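Local coordinates for protein 3-hydroxyacyl-thioester dehydratase X (Mycobacterium tuberculosis, PDB 3WEW) that catalyses the reversible hydration of trans-2-enoyl-CoA thioesters to (3R)-3-hydroxyacyl-CoA, with a preference for C8 to C12 acyl chains, at residues V214-P219 with P249-T254. Numbering follows the deposited sequence.
Sequences VRFAKP and PHLTAT
The imidazole of H250 meets the chain just after strand 214-216 with its edge. H250 ND1 donates a hydrogen bond to K218 O at 2.8 Å; the oxygen lies almost in the ring plane, but the nitrogen stands above the K218 carbonyl plane, 51° out of it, so not on a lone pair. P219 O sits at the same edge, 3.3 Å from H250 CE1. CG of H250 is anti to its carbonyl carbon (chi1 -68°), which swings the ring back toward K218. The F216 ring takes V214 CG1 over one face, offset toward the rim, and has H250 O at its edge, near its plane, while F216 CE1 meets L251 CD2 obliquely at 3.7 Å. L251 runs alongside F216, pointing the same way, and V214 CG2 touches A253 CB, so these four make one apolar face. Helix 191-197 packs there against F216 and L251. On the other face R215 pairs with T252: two backbone bonds join them, and a water links R215 O to T252 OG1. The R215 guanidinium turns away to a salt bridge with E70.

The pairing runs on through F216 and L251; toward strand 236-243, H250 and L251 both face L241 in a classic beta bulge. Backbone bonding continues: A217 N reaches H250 O at 2.7 Å, and K218 N lies on a lone pair of P249 O. H250 is thus tied to residues 217-218 through both backbone and ring. ND1 must carry a hydrogen to donate to K218 O, and that bond would restrain the ring's rotation beside the end of strand 214-216, in the hotdog sheet.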
loop_
_atom_site.group_PDB
_atom_site.type_symbol
_atom_site.label_atom_id
_atom_site.label_comp_id
_atom_site.label_asym_id
_atom_site.label_seq_id
_atom_site.Cartn_x
_atom_site.Cartn_y
_atom_site.Cartn_z
ATOM N N VAL A 214 2.977 -0.771 8.478
ATOM C CA VAL A 214 3.810 0.302 7.891
ATOM C C VAL A 214 3.465 1.748 8.337
ATOM O O VAL A 214 2.303 2.136 8.382
ATOM C CB VAL A 214 3.695 0.292 6.341
ATOM C CG1 VAL A 214 4.725 1.194 5.704
ATOM C CG2 VAL A 214 3.890 -1.109 5.837
ATOM N N ARG A 215 4.509 2.538 8.575
ATOM C CA ARG A 215 4.405 3.931 8.921
ATOM C C ARG A 215 5.137 4.704 7.854
ATOM O O ARG A 215 6.349 4.635 7.812
ATOM C CB ARG A 215 5.079 4.194 10.281
ATOM C CG ARG A 215 4.182 4.157 11.541
ATOM C CD ARG A 215 4.277 5.486 12.357
ATOM N NE ARG A 215 3.068 6.352 12.274
ATOM C CZ ARG A 215 2.672 7.099 11.221
ATOM N NH1 ARG A 215 3.365 7.143 10.080
ATOM N NH2 ARG A 215 1.546 7.809 11.303
ATOM N N PHE A 216 4.421 5.460 7.023
ATOM C CA PHE A 216 5.036 6.252 5.957
ATOM C C PHE A 216 5.557 7.550 6.517
ATOM O O PHE A 216 4.908 8.168 7.351
ATOM C CB PHE A 216 4.041 6.545 4.831
ATOM C CG PHE A 216 3.634 5.312 4.090
ATOM C CD1 PHE A 216 4.561 4.631 3.302
ATOM C CD2 PHE A 216 2.368 4.766 4.239
ATOM C CE1 PHE A 216 4.230 3.453 2.662
ATOM C CE2 PHE A 216 2.039 3.594 3.573
ATOM C CZ PHE A 216 2.964 2.936 2.784
ATOM N N ALA A 217 6.725 7.980 6.042
ATOM C CA ALA A 217 7.296 9.262 6.474
ATOM C C ALA A 217 7.493 10.213 5.285
ATOM O O ALA A 217 6.540 10.762 4.776
ATOM C CB ALA A 217 8.608 9.031 7.249
ATOM N N LYS A 218 8.729 10.406 4.851
ATOM C CA LYS A 218 8.984 11.358 3.810
ATOM C C LYS A 218 8.603 10.714 2.497
ATOM O O LYS A 218 8.921 9.557 2.244
ATOM C CB LYS A 218 10.452 11.813 3.789
ATOM C CG LYS A 218 10.932 12.364 5.137
ATOM C CD LYS A 218 10.193 13.632 5.582
ATOM C CE LYS A 218 10.855 14.882 4.995
ATOM N NZ LYS A 218 10.123 16.135 5.344
ATOM N N PRO A 219 7.931 11.474 1.644
ATOM C CA PRO A 219 7.624 10.909 0.355
ATOM C C PRO A 219 8.885 10.566 -0.398
ATOM O O PRO A 219 9.923 11.147 -0.142
ATOM C CB PRO A 219 6.855 12.020 -0.350
ATOM C CG PRO A 219 7.092 13.267 0.411
ATOM C CD PRO A 219 7.495 12.871 1.794
ATOM N N PRO A 249 14.187 8.808 6.578
ATOM C CA PRO A 249 13.323 7.637 6.453
ATOM C C PRO A 249 12.109 7.916 5.612
ATOM O O PRO A 249 11.446 8.928 5.826
ATOM C CB PRO A 249 12.867 7.366 7.899
ATOM C CG PRO A 249 13.743 8.221 8.752
ATOM C CD PRO A 249 14.016 9.427 7.899
ATOM N N HIS A 250 11.831 7.013 4.670
ATOM C CA HIS A 250 10.589 7.021 3.863
ATOM C C HIS A 250 9.512 6.187 4.513
ATOM O O HIS A 250 8.310 6.486 4.413
ATOM C CB HIS A 250 10.850 6.442 2.485
ATOM C CG HIS A 250 11.738 7.295 1.632
ATOM N ND1 HIS A 250 11.463 8.622 1.367
ATOM C CD2 HIS A 250 12.875 6.999 0.957
ATOM C CE1 HIS A 250 12.402 9.107 0.570
ATOM N NE2 HIS A 250 13.260 8.138 0.293
ATOM N N LEU A 251 9.947 5.114 5.157
ATOM C CA LEU A 251 9.047 4.338 5.979
ATOM C C LEU A 251 9.784 3.411 6.912
ATOM O O LEU A 251 10.960 3.098 6.681
ATOM C CB LEU A 251 8.106 3.505 5.109
ATOM C CG LEU A 251 8.710 2.418 4.227
ATOM C CD1 LEU A 251 8.985 1.095 4.931
ATOM C CD2 LEU A 251 7.710 2.204 3.111
ATOM N N THR A 252 9.060 2.959 7.930
ATOM C CA THR A 252 9.534 1.913 8.859
ATOM C C THR A 252 8.424 0.922 8.927
ATOM O O THR A 252 7.297 1.288 8.827
ATOM C CB THR A 252 9.765 2.471 10.288
ATOM O OG1 THR A 252 8.606 3.192 10.678
ATOM C CG2 THR A 252 10.941 3.435 10.313
ATOM N N ALA A 253 8.723 -0.337 9.113
ATOM C CA ALA A 253 7.694 -1.340 9.166
ATOM C C ALA A 253 8.115 -2.571 9.941
ATOM O O ALA A 253 9.299 -2.826 10.149
ATOM C CB ALA A 253 7.328 -1.743 7.752
ATOM N N THR A 254 7.134 -3.365 10.328
ATOM C CA THR A 254 7.392 -4.604 10.987
ATOM C C THR A 254 6.649 -5.688 10.239
ATOM O O THR A 254 5.550 -5.457 9.770
ATOM C CB THR A 254 6.874 -4.564 12.434
ATOM O OG1 THR A 254 5.459 -4.279 12.430
ATOM C CG2 THR A 254 7.584 -3.472 13.227
HETATM O O HOH W 1 8.230 5.967 9.702
#